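TIR-NB-LRR type resistance protein RPV1 (Vitis rotundifolia, PDB 5KU7) belongs to the plant TIR-NB-LRR resistance proteins, intracellular immune receptors whose TIR domain probably passes on the signal that follows pathogen recognition. Local coordinates at residues D9-F14 and P52-A57; R43-R46 and I50-E53; H107-E112 and E139-S144; G121-W126 and R132-L137. All coordinates share one frame; numbering follows the deposited sequence.

Overall arrangement
The four contacts lie in one TIR domain, a parallel sheet with helices on its two faces. Interactions 1 and 2 share Pro52 and Glu53 of helix 52-59, their centres 11 Å apart: interaction 1 packs that helix on the central sheet, interaction 2 ties its first turn to the preceding loop. Interactions 3 and 4 both use helix 130-141, with centres 14 Å apart, and are joined through Gln111 OE1 and Arg134 NE, 2.8 Å apart. The two groups stand apart, with centres about 20 to 26 Å from one another. Arg15, which follows segment 9-14 directly, binds malonic acid together with Gly16, Glu17 and Arg20, and Phe14 touches Arg20.

Interaction 1. Residues D9-F14 and P52-A57; sequences DVFLSF and PELLKA
Phe11 on strand 8-14 and Ala57 on helix 52-59 mark the closest approach of the two backbones, their CA atoms 7.2 Å apart, a spacing that accommodates a single layer of side chains between sheet and helix. Phe11 supplies most of that layer. Its CG is anti to the backbone N (chi1 177°), and the ring is carried off the sheet toward the helix. The CD2-CE2 side of the ring does the touching, with CE2 4.0 Å from Ala57 CB and CD2 equally near it. The methyl group comes in obliquely. A residue as small as alanine suits this place because the helix can settle close to a large aromatic ring. Leu54, nearly one helical turn earlier, meets the same corner: Phe11 CE2 lies 4.4 Å from Leu54 CD2, and the polar Leu54 O is 4.0 Å from the same ring carbon. All three residues are buried, and the contacts of Phe11 with Ala57 CB and Leu54 CD2 are dispersive and hydrophobic.

Phe39 of strand 38-39 adds to the layer; its ring is nearly parallel to that of Phe11, and Leu54 and Ala57 touch it as well. On the far side of the strand Leu12 packs on helix 23-33 instead, while backbone bonds from Val10 to Phe39 and from Phe11 to Ser63 and Val65 place this strand between 38-39 and 61-68. Helix 52-59 connects those two neighbours, so it passes over strand 8-14: this is the beta-alpha-beta crossover of the flavodoxin-like TIR fold, whose parallel sheet has the strand order 2-1-3-4-5.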
# COMPACT_ATOMS: atom_id res chain seq x y z
N ASP A 9 -8.38 -6.99 -19.85
CA ASP A 9 -9.62 -7.07 -19.08
C ASP A 9 -9.90 -5.75 -18.37
O ASP A 9 -11.04 -5.30 -18.28
CB ASP A 9 -9.53 -8.22 -18.10
CG ASP A 9 -9.44 -9.55 -18.81
OD1 ASP A 9 -10.24 -9.77 -19.75
OD2 ASP A 9 -8.56 -10.37 -18.47
N VAL A 10 -8.84 -5.12 -17.89
CA VAL A 10 -8.94 -3.88 -17.13
C VAL A 10 -7.90 -2.85 -17.54
O VAL A 10 -6.70 -3.15 -17.67
CB VAL A 10 -8.80 -4.15 -15.62
CG1 VAL A 10 -8.60 -2.84 -14.87
CG2 VAL A 10 -10.01 -4.90 -15.11
N PHE A 11 -8.36 -1.62 -17.76
CA PHE A 11 -7.47 -0.47 -17.88
C PHE A 11 -7.49 0.26 -16.54
O PHE A 11 -8.55 0.66 -16.05
CB PHE A 11 -7.90 0.46 -19.03
CG PHE A 11 -7.06 1.70 -19.16
CD1 PHE A 11 -7.38 2.84 -18.45
CD2 PHE A 11 -5.94 1.72 -19.99
CE1 PHE A 11 -6.60 3.99 -18.55
CE2 PHE A 11 -5.17 2.87 -20.11
CZ PHE A 11 -5.50 4.01 -19.39
N LEU A 12 -6.31 0.40 -15.94
CA LEU A 12 -6.14 1.10 -14.67
C LEU A 12 -5.90 2.59 -14.84
O LEU A 12 -4.80 2.99 -15.23
CB LEU A 12 -4.96 0.52 -13.90
CG LEU A 12 -5.30 -0.33 -12.71
CD1 LEU A 12 -4.00 -0.79 -12.05
CD2 LEU A 12 -6.15 0.54 -11.79
N SER A 13 -6.88 3.41 -14.50
CA SER A 13 -6.69 4.86 -14.52
C SER A 13 -6.44 5.39 -13.11
O SER A 13 -7.22 5.15 -12.20
CB SER A 13 -7.91 5.54 -15.16
OG SER A 13 -7.84 6.95 -15.07
N PHE A 14 -5.35 6.12 -12.95
CA PHE A 14 -4.92 6.58 -11.64
C PHE A 14 -4.08 7.84 -11.80
O PHE A 14 -3.58 8.14 -12.88
CB PHE A 14 -4.10 5.49 -10.93
CG PHE A 14 -2.83 5.11 -11.68
CD1 PHE A 14 -2.88 4.31 -12.82
CD2 PHE A 14 -1.59 5.56 -11.25
CE1 PHE A 14 -1.73 3.96 -13.50
CE2 PHE A 14 -0.42 5.23 -11.94
CZ PHE A 14 -0.49 4.43 -13.06
N PRO A 52 -1.60 8.56 -27.71
CA PRO A 52 -2.51 7.73 -28.49
C PRO A 52 -2.50 6.28 -28.04
O PRO A 52 -3.54 5.64 -28.11
CB PRO A 52 -1.97 7.86 -29.93
CG PRO A 52 -1.28 9.17 -29.95
CD PRO A 52 -0.68 9.33 -28.57
N GLU A 53 -1.35 5.77 -27.62
CA GLU A 53 -1.25 4.40 -27.10
C GLU A 53 -2.22 4.18 -25.92
O GLU A 53 -2.76 3.09 -25.75
CB GLU A 53 0.20 4.09 -26.66
CG GLU A 53 0.34 2.84 -25.77
CD GLU A 53 1.77 2.56 -25.27
OE1 GLU A 53 2.73 3.12 -25.85
OE2 GLU A 53 1.93 1.77 -24.31
N LEU A 54 -2.45 5.23 -25.13
CA LEU A 54 -3.32 5.12 -23.97
C LEU A 54 -4.80 5.07 -24.36
O LEU A 54 -5.58 4.27 -23.80
CB LEU A 54 -3.08 6.29 -23.01
CG LEU A 54 -1.79 6.30 -22.17
CD1 LEU A 54 -1.77 7.45 -21.18
CD2 LEU A 54 -1.59 4.97 -21.43
N LEU A 55 -5.19 5.93 -25.30
CA LEU A 55 -6.56 5.95 -25.78
C LEU A 55 -6.88 4.64 -26.48
O LEU A 55 -7.99 4.11 -26.35
CB LEU A 55 -6.81 7.14 -26.73
CG LEU A 55 -6.67 8.57 -26.17
CD1 LEU A 55 -7.04 9.61 -27.22
CD2 LEU A 55 -7.48 8.78 -24.91
N LYS A 56 -5.91 4.11 -27.22
CA LYS A 56 -6.07 2.82 -27.87
C LYS A 56 -6.24 1.74 -26.80
O LYS A 56 -7.07 0.84 -26.93
CB LYS A 56 -4.87 2.51 -28.77
CG LYS A 56 -5.09 1.40 -29.78
CD LYS A 56 -3.94 1.31 -30.76
CE LYS A 56 -4.14 0.20 -31.77
NZ LYS A 56 -4.09 -1.15 -31.14
N ALA A 57 -5.45 1.84 -25.75
CA ALA A 57 -5.45 0.85 -24.68
C ALA A 57 -6.82 0.75 -24.00
O ALA A 57 -7.33 -0.35 -23.75
CB ALA A 57 -4.38 1.19 -23.67

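Interaction 2. Residues R43-R46 and I50-E53; sequences RLRR and IAPE
Arg45 forms a salt bridge with Glu53 by two hydrogen bonds of unequal strength, and its NH2 makes a stronger salt bridge with OD1 of Asp41. Toward Glu53, the shorter bond runs from Arg45 NH2 to Glu53 OE2 at 3.1 Å and is fairly straight, with an N-H...O angle of 161°. Arg45 NH1 reaches Glu53 OE1 at 3.4 Å, a weak bond. The carboxylate and guanidinium planes are turned 89° against each other, so this is no coplanar fork: OE2 lies almost in the guanidinium plane, yet is itself approached from above the carboxylate plane. Asp41 OD1 also accepts the backbone N-H of Arg43. One guanidinium thus draws together two carboxylates, a task for which its several N-H groups fit arginine well.

The residues belong to the loop between strand 38-39 and helix 52-59, known in TIR domains as the BB loop, and to the helix start that follows. Ala51 is at the N-cap position and Glu53 is in the first helical turn, where a negative charge probably interacts favourably with the helix dipole. Glu53 has CG anti to the backbone N (chi1 165°) and an extended chain beyond it, which carries the carboxylate across to the loop.

Ala51 is small enough to pack against the methylene end of the arginine chain, with Ala51 CB 3.8 Å from Arg45 CD. Within segment 43-46 itself, Arg43 CB sits 3.7 Å above one face of the Arg45 guanidinium, offset toward its rim, while Arg43 CG approaches Glu53 OE2 at 4.4 Å. Farther out, Trp77 of helix 76-91 touches the side chains of both Arg45 and Ile50.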
# COMPACT_ATOMS: atom_id res chain seq x y z
N ARG A 43 5.15 3.71 -18.66
CA ARG A 43 6.08 4.30 -19.62
C ARG A 43 6.32 5.77 -19.34
O ARG A 43 5.48 6.47 -18.78
CB ARG A 43 5.57 4.15 -21.07
CG ARG A 43 5.16 2.74 -21.47
CD ARG A 43 6.32 1.78 -21.34
NE ARG A 43 6.29 0.72 -22.35
CZ ARG A 43 6.07 -0.56 -22.09
NH1 ARG A 43 5.84 -0.95 -20.84
NH2 ARG A 43 6.07 -1.45 -23.07
N LEU A 44 7.50 6.23 -19.74
CA LEU A 44 7.81 7.65 -19.72
C LEU A 44 7.04 8.31 -20.85
O LEU A 44 7.08 7.87 -22.00
CB LEU A 44 9.31 7.89 -19.88
CG LEU A 44 9.67 9.36 -20.06
CD1 LEU A 44 9.47 10.09 -18.75
CD2 LEU A 44 11.10 9.53 -20.57
N ARG A 45 6.34 9.39 -20.52
CA ARG A 45 5.56 10.07 -21.52
C ARG A 45 5.73 11.56 -21.36
O ARG A 45 5.85 12.06 -20.24
CB ARG A 45 4.09 9.69 -21.42
CG ARG A 45 3.84 8.20 -21.37
CD ARG A 45 2.49 7.86 -21.94
NE ARG A 45 2.20 6.44 -21.79
CZ ARG A 45 2.37 5.53 -22.74
NH1 ARG A 45 2.82 5.88 -23.94
NH2 ARG A 45 2.07 4.26 -22.48
N ARG A 46 5.76 12.27 -22.48
CA ARG A 46 5.82 13.71 -22.42
C ARG A 46 4.92 14.27 -23.51
O ARG A 46 4.23 13.51 -24.20
CB ARG A 46 7.28 14.20 -22.51
CG ARG A 46 7.87 14.38 -23.90
CD ARG A 46 9.32 14.90 -23.78
NE ARG A 46 9.93 15.23 -25.07
CZ ARG A 46 11.20 15.61 -25.24
NH1 ARG A 46 12.02 15.70 -24.19
NH2 ARG A 46 11.67 15.89 -26.45
N ILE A 50 -2.49 13.82 -24.53
CA ILE A 50 -2.43 12.45 -24.03
C ILE A 50 -1.97 11.51 -25.14
O ILE A 50 -2.29 11.71 -26.31
CB ILE A 50 -3.79 12.02 -23.50
CG1 ILE A 50 -3.67 10.68 -22.78
CG2 ILE A 50 -4.80 11.91 -24.63
CD1 ILE A 50 -4.96 10.24 -22.13
N ALA A 51 -1.19 10.50 -24.75
CA ALA A 51 -0.62 9.55 -25.70
C ALA A 51 -1.68 8.69 -26.37
O ALA A 51 -2.55 8.14 -25.70
CB ALA A 51 0.41 8.68 -25.00
N PRO A 52 -1.60 8.56 -27.71
CA PRO A 52 -2.51 7.73 -28.49
C PRO A 52 -2.50 6.28 -28.04
O PRO A 52 -3.54 5.64 -28.11
CB PRO A 52 -1.97 7.86 -29.93
CG PRO A 52 -1.28 9.17 -29.95
CD PRO A 52 -0.68 9.33 -28.57
N GLU A 53 -1.35 5.77 -27.62
CA GLU A 53 -1.25 4.40 -27.10
C GLU A 53 -2.22 4.18 -25.92
O GLU A 53 -2.76 3.09 -25.75
CB GLU A 53 0.20 4.09 -26.66
CG GLU A 53 0.34 2.84 -25.77
CD GLU A 53 1.77 2.56 -25.27
OE1 GLU A 53 2.73 3.12 -25.85
OE2 GLU A 53 1.93 1.77 -24.31

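Interaction 3. Residues H107-E112 and E139-S144; sequences HVRKQE and EAANLS
Ala141 puts its methyl group directly against the last turn of helix 105-110, with CB 3.8 Å from both CA and CB of Arg109. Val108 meets that methyl from beside Arg109, its CG1 3.9 Å from Ala141 CB. The CA atoms of Arg109 and Ala141 are only 5.2 Å apart, and the small alanine side chain suits so close an approach of the backbones. The CG1 branch of Val108 is anti to the backbone N (chi1 -179°), which turns it to Ala141. The Arg109 methylenes pass across the Asn142 side chain at about a right angle, and the arginine chain is bent at chi3 (61°).

In the second shell, Phe100 of strand 95-101 touches both Val108 and Ala141. Polar groups fix the backbone of the turn: Gln111 NE2 donates to Val108 O at 3.0 Å with an N-H...O angle of 149°, and Thr138 OG1 is bonded to both Gln111 NE2 and Arg109 O. With NE2 bonded to Val108 O and Thr138, and OE1 to Arg134 NE, both ends of the buried glutamine amide have partners.

Gln111 has positive phi and is the C-prime residue of a Schellman motif, with Glu112 N bonded to His107 O at 2.9 Å and a weak bond from Gln111 N to Val108 O. This capped helix end, seated on the C-terminal part of helix 130-141, joins two helical elements beside the parallel sheet of the TIR fold.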
# COMPACT_ATOMS: atom_id res chain seq x y z
N HIS A 107 -17.36 14.79 -3.66
CA HIS A 107 -16.36 15.77 -4.12
C HIS A 107 -16.04 15.54 -5.59
O HIS A 107 -15.90 16.48 -6.37
CB HIS A 107 -15.06 15.69 -3.30
CG HIS A 107 -15.20 16.20 -1.89
ND1 HIS A 107 -14.12 16.33 -1.04
CD2 HIS A 107 -16.29 16.61 -1.19
CE1 HIS A 107 -14.54 16.80 0.12
NE2 HIS A 107 -15.85 16.98 0.06
N VAL A 108 -15.93 14.27 -5.97
CA VAL A 108 -15.69 13.93 -7.36
C VAL A 108 -16.90 14.26 -8.20
O VAL A 108 -16.78 14.93 -9.22
CB VAL A 108 -15.38 12.44 -7.55
CG1 VAL A 108 -15.11 12.13 -9.02
CG2 VAL A 108 -14.20 12.04 -6.70
N ARG A 109 -18.06 13.84 -7.72
CA ARG A 109 -19.31 13.98 -8.45
C ARG A 109 -19.62 15.44 -8.70
O ARG A 109 -20.11 15.81 -9.77
CB ARG A 109 -20.46 13.31 -7.68
CG ARG A 109 -21.75 13.11 -8.46
CD ARG A 109 -22.77 12.27 -7.67
NE ARG A 109 -23.17 12.92 -6.41
CZ ARG A 109 -22.77 12.51 -5.20
NH1 ARG A 109 -21.98 11.45 -5.07
NH2 ARG A 109 -23.18 13.17 -4.12
N LYS A 110 -19.31 16.27 -7.71
CA LYS A 110 -19.69 17.67 -7.75
C LYS A 110 -18.49 18.59 -7.94
O LYS A 110 -18.64 19.80 -8.01
CB LYS A 110 -20.45 18.06 -6.47
CG LYS A 110 -21.74 17.24 -6.26
CD LYS A 110 -22.63 17.77 -5.14
CE LYS A 110 -22.02 17.67 -3.75
NZ LYS A 110 -22.98 18.25 -2.75
N GLN A 111 -17.29 18.01 -8.01
CA GLN A 111 -16.06 18.79 -8.12
C GLN A 111 -15.92 19.78 -6.98
O GLN A 111 -15.76 20.98 -7.21
CB GLN A 111 -16.01 19.54 -9.46
CG GLN A 111 -15.86 18.62 -10.64
CD GLN A 111 -17.20 18.32 -11.27
OE1 GLN A 111 -17.86 19.21 -11.79
NE2 GLN A 111 -17.62 17.05 -11.22
N GLU A 112 -16.03 19.28 -5.76
CA GLU A 112 -15.77 20.06 -4.56
C GLU A 112 -14.44 19.64 -3.96
O GLU A 112 -13.76 18.77 -4.50
CB GLU A 112 -16.91 19.89 -3.54
CG GLU A 112 -18.23 20.47 -4.03
CD GLU A 112 -19.43 20.11 -3.14
OE1 GLU A 112 -19.27 19.33 -2.17
OE2 GLU A 112 -20.54 20.63 -3.42
N GLU A 139 -20.51 11.64 -14.14
CA GLU A 139 -21.03 10.34 -14.58
C GLU A 139 -20.28 9.18 -13.90
O GLU A 139 -20.89 8.26 -13.35
CB GLU A 139 -20.95 10.21 -16.10
CG GLU A 139 -21.94 11.12 -16.84
CD GLU A 139 -21.92 10.92 -18.34
OE1 GLU A 139 -21.14 10.07 -18.82
OE2 GLU A 139 -22.69 11.60 -19.04
N ALA A 140 -18.95 9.24 -13.94
CA ALA A 140 -18.13 8.17 -13.39
C ALA A 140 -18.42 7.95 -11.91
O ALA A 140 -18.45 6.81 -11.45
CB ALA A 140 -16.67 8.49 -13.60
N ALA A 141 -18.64 9.03 -11.17
CA ALA A 141 -18.83 8.96 -9.72
C ALA A 141 -20.22 8.44 -9.35
O ALA A 141 -20.47 8.11 -8.19
CB ALA A 141 -18.60 10.32 -9.09
N ASN A 142 -21.13 8.37 -10.32
CA ASN A 142 -22.46 7.83 -10.06
C ASN A 142 -22.55 6.37 -10.40
O ASN A 142 -23.60 5.75 -10.22
CB ASN A 142 -23.52 8.59 -10.84
CG ASN A 142 -24.10 9.74 -10.06
OD1 ASN A 142 -23.76 10.90 -10.27
ND2 ASN A 142 -25.00 9.42 -9.14
N LEU A 143 -21.46 5.80 -10.88
CA LEU A 143 -21.39 4.36 -11.08
C LEU A 143 -21.15 3.74 -9.72
O LEU A 143 -20.47 4.34 -8.89
CB LEU A 143 -20.28 4.01 -12.06
CG LEU A 143 -20.38 4.70 -13.42
CD1 LEU A 143 -19.17 4.36 -14.26
CD2 LEU A 143 -21.65 4.25 -14.12
N SER A 144 -21.68 2.56 -9.48
CA SER A 144 -21.50 1.94 -8.17
C SER A 144 -20.05 1.51 -8.01
O SER A 144 -19.50 0.80 -8.86
CB SER A 144 -22.45 0.76 -7.96
OG SER A 144 -22.07 -0.35 -8.76

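Interaction 4. Residues G121-W126 and R132-L137; sequences GYEENW and RWRTAL
Trp133 has the largest share of this contact, turning the edge of its six-membered ring toward Tyr122. Its CZ3 corner lies 3.7 Å from Tyr122 CD2 and rests over one face of the tyrosine ring, offset toward the rim. The pair is an edge-to-face stack with centroids 4.9 Å apart, although the planes are inclined at 53° and not perpendicular. Tyr122 holds CG beside the backbone N (chi1 -69°), and its ring offers that face to the tryptophan. Trp126 takes part through its methylene more than its indole: its CB meets the Trp133 ring obliquely, 4.1 Å from Trp133 CZ3. Trp126 N is bonded to Tyr122 O at 2.9 Å, so the turn holds both aromatic residues against the same corner.

Both large rings in the stack are also amphipathic, and their polar atoms have partners outside the two segments: Trp133 NE1 with Asp80 OD1, Tyr122 OH with Ala73 O. These bonds fix the rings while their hydrocarbon parts are buried against Leu79 of helix 76-91. At the rim, Glu123 OE2 and Arg134 NH1 are 4.4 Å apart, opposite charges beyond salt-bridge range; Arg134 is held instead by Gln111 and by a cation-pi contact with Phe119.

Trp133 thus fills the inside of the chain reversal, making a small aromatic cluster at the connection between helices 113-122 and 130-141 of the TIR domain, about 17 Å from the centre of the chain to the centre of the contact.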
# COMPACT_ATOMS: atom_id res chain seq x y z
N GLY A 121 -7.93 26.18 -11.53
CA GLY A 121 -6.74 26.38 -12.33
C GLY A 121 -6.95 26.19 -13.82
O GLY A 121 -6.19 26.73 -14.64
N TYR A 122 -7.99 25.46 -14.20
CA TYR A 122 -8.26 25.21 -15.61
C TYR A 122 -8.97 26.38 -16.29
O TYR A 122 -8.94 26.52 -17.51
CB TYR A 122 -9.09 23.94 -15.78
CG TYR A 122 -8.33 22.69 -15.42
CD1 TYR A 122 -6.96 22.60 -15.66
CD2 TYR A 122 -8.95 21.61 -14.82
CE1 TYR A 122 -6.24 21.47 -15.33
CE2 TYR A 122 -8.23 20.47 -14.47
CZ TYR A 122 -6.88 20.41 -14.74
OH TYR A 122 -6.17 19.28 -14.41
N GLU A 123 -9.57 27.25 -15.47
CA GLU A 123 -10.44 28.32 -15.94
C GLU A 123 -9.82 29.22 -17.01
O GLU A 123 -10.50 29.63 -17.95
CB GLU A 123 -10.87 29.19 -14.76
CG GLU A 123 -11.89 28.51 -13.86
CD GLU A 123 -13.21 28.24 -14.55
OE1 GLU A 123 -13.46 28.83 -15.63
OE2 GLU A 123 -14.00 27.42 -14.02
N GLU A 124 -8.53 29.52 -16.87
CA GLU A 124 -7.93 30.54 -17.71
C GLU A 124 -7.35 30.02 -19.02
O GLU A 124 -7.33 30.75 -20.01
CB GLU A 124 -6.83 31.27 -16.93
CG GLU A 124 -5.62 30.41 -16.60
CD GLU A 124 -4.51 31.20 -15.93
OE1 GLU A 124 -4.74 32.38 -15.57
OE2 GLU A 124 -3.41 30.64 -15.75
N ASN A 125 -6.91 28.77 -19.06
CA ASN A 125 -6.25 28.26 -20.27
C ASN A 125 -6.86 27.00 -20.85
O ASN A 125 -6.46 26.55 -21.92
CB ASN A 125 -4.76 28.02 -20.00
CG ASN A 125 -3.99 29.31 -19.77
OD1 ASN A 125 -4.33 30.36 -20.32
ND2 ASN A 125 -2.94 29.24 -18.96
N TRP A 126 -7.84 26.43 -20.15
CA TRP A 126 -8.44 25.16 -20.56
C TRP A 126 -9.96 25.18 -20.39
O TRP A 126 -10.60 24.15 -20.20
CB TRP A 126 -7.83 24.00 -19.77
CG TRP A 126 -6.36 23.83 -20.07
CD1 TRP A 126 -5.31 24.33 -19.35
CD2 TRP A 126 -5.79 23.11 -21.17
NE1 TRP A 126 -4.12 23.97 -19.94
CE2 TRP A 126 -4.39 23.22 -21.05
CE3 TRP A 126 -6.33 22.39 -22.24
CZ2 TRP A 126 -3.51 22.62 -21.97
CZ3 TRP A 126 -5.45 21.80 -23.15
CH2 TRP A 126 -4.07 21.92 -23.01
N ARG A 132 -16.90 18.81 -20.67
CA ARG A 132 -16.85 17.35 -20.86
C ARG A 132 -16.08 16.67 -19.72
O ARG A 132 -16.31 15.49 -19.41
CB ARG A 132 -16.24 17.02 -22.22
CG ARG A 132 -17.19 17.39 -23.36
CD ARG A 132 -16.83 16.74 -24.69
NE ARG A 132 -16.96 15.29 -24.61
CZ ARG A 132 -17.05 14.50 -25.67
NH1 ARG A 132 -17.08 15.01 -26.89
NH2 ARG A 132 -17.17 13.19 -25.49
N TRP A 133 -15.16 17.42 -19.12
CA TRP A 133 -14.39 16.95 -17.98
C TRP A 133 -15.33 16.81 -16.78
O TRP A 133 -15.35 15.78 -16.11
CB TRP A 133 -13.25 17.91 -17.65
CG TRP A 133 -12.01 17.73 -18.47
CD1 TRP A 133 -11.69 16.67 -19.27
CD2 TRP A 133 -10.91 18.65 -18.56
NE1 TRP A 133 -10.46 16.87 -19.86
CE2 TRP A 133 -9.96 18.08 -19.44
CE3 TRP A 133 -10.63 19.90 -17.99
CZ2 TRP A 133 -8.76 18.72 -19.76
CZ3 TRP A 133 -9.43 20.53 -18.32
CH2 TRP A 133 -8.52 19.94 -19.19
N ARG A 134 -16.11 17.87 -16.53
CA ARG A 134 -17.07 17.89 -15.43
C ARG A 134 -18.10 16.79 -15.62
O ARG A 134 -18.54 16.15 -14.66
CB ARG A 134 -17.78 19.25 -15.34
CG ARG A 134 -16.86 20.42 -15.04
CD ARG A 134 -17.64 21.60 -14.45
NE ARG A 134 -17.35 21.70 -13.02
CZ ARG A 134 -16.55 22.61 -12.47
NH1 ARG A 134 -15.99 23.55 -13.23
NH2 ARG A 134 -16.34 22.60 -11.15
N THR A 135 -18.50 16.58 -16.86
CA THR A 135 -19.48 15.56 -17.18
C THR A 135 -18.92 14.16 -16.91
O THR A 135 -19.59 13.31 -16.31
CB THR A 135 -19.93 15.68 -18.64
OG1 THR A 135 -20.77 16.82 -18.77
CG2 THR A 135 -20.70 14.45 -19.06
N ALA A 136 -17.68 13.93 -17.32
CA ALA A 136 -17.06 12.62 -17.16
C ALA A 136 -16.84 12.25 -15.68
O ALA A 136 -17.01 11.09 -15.28
CB ALA A 136 -15.77 12.56 -17.93
N LEU A 137 -16.44 13.24 -14.88
CA LEU A 137 -16.30 13.04 -13.44
C LEU A 137 -17.64 12.69 -12.81
O LEU A 137 -17.76 11.70 -12.10
CB LEU A 137 -15.71 14.28 -12.76
CG LEU A 137 -14.23 14.54 -13.00
CD1 LEU A 137 -13.85 15.92 -12.46
CD2 LEU A 137 -13.37 13.44 -12.38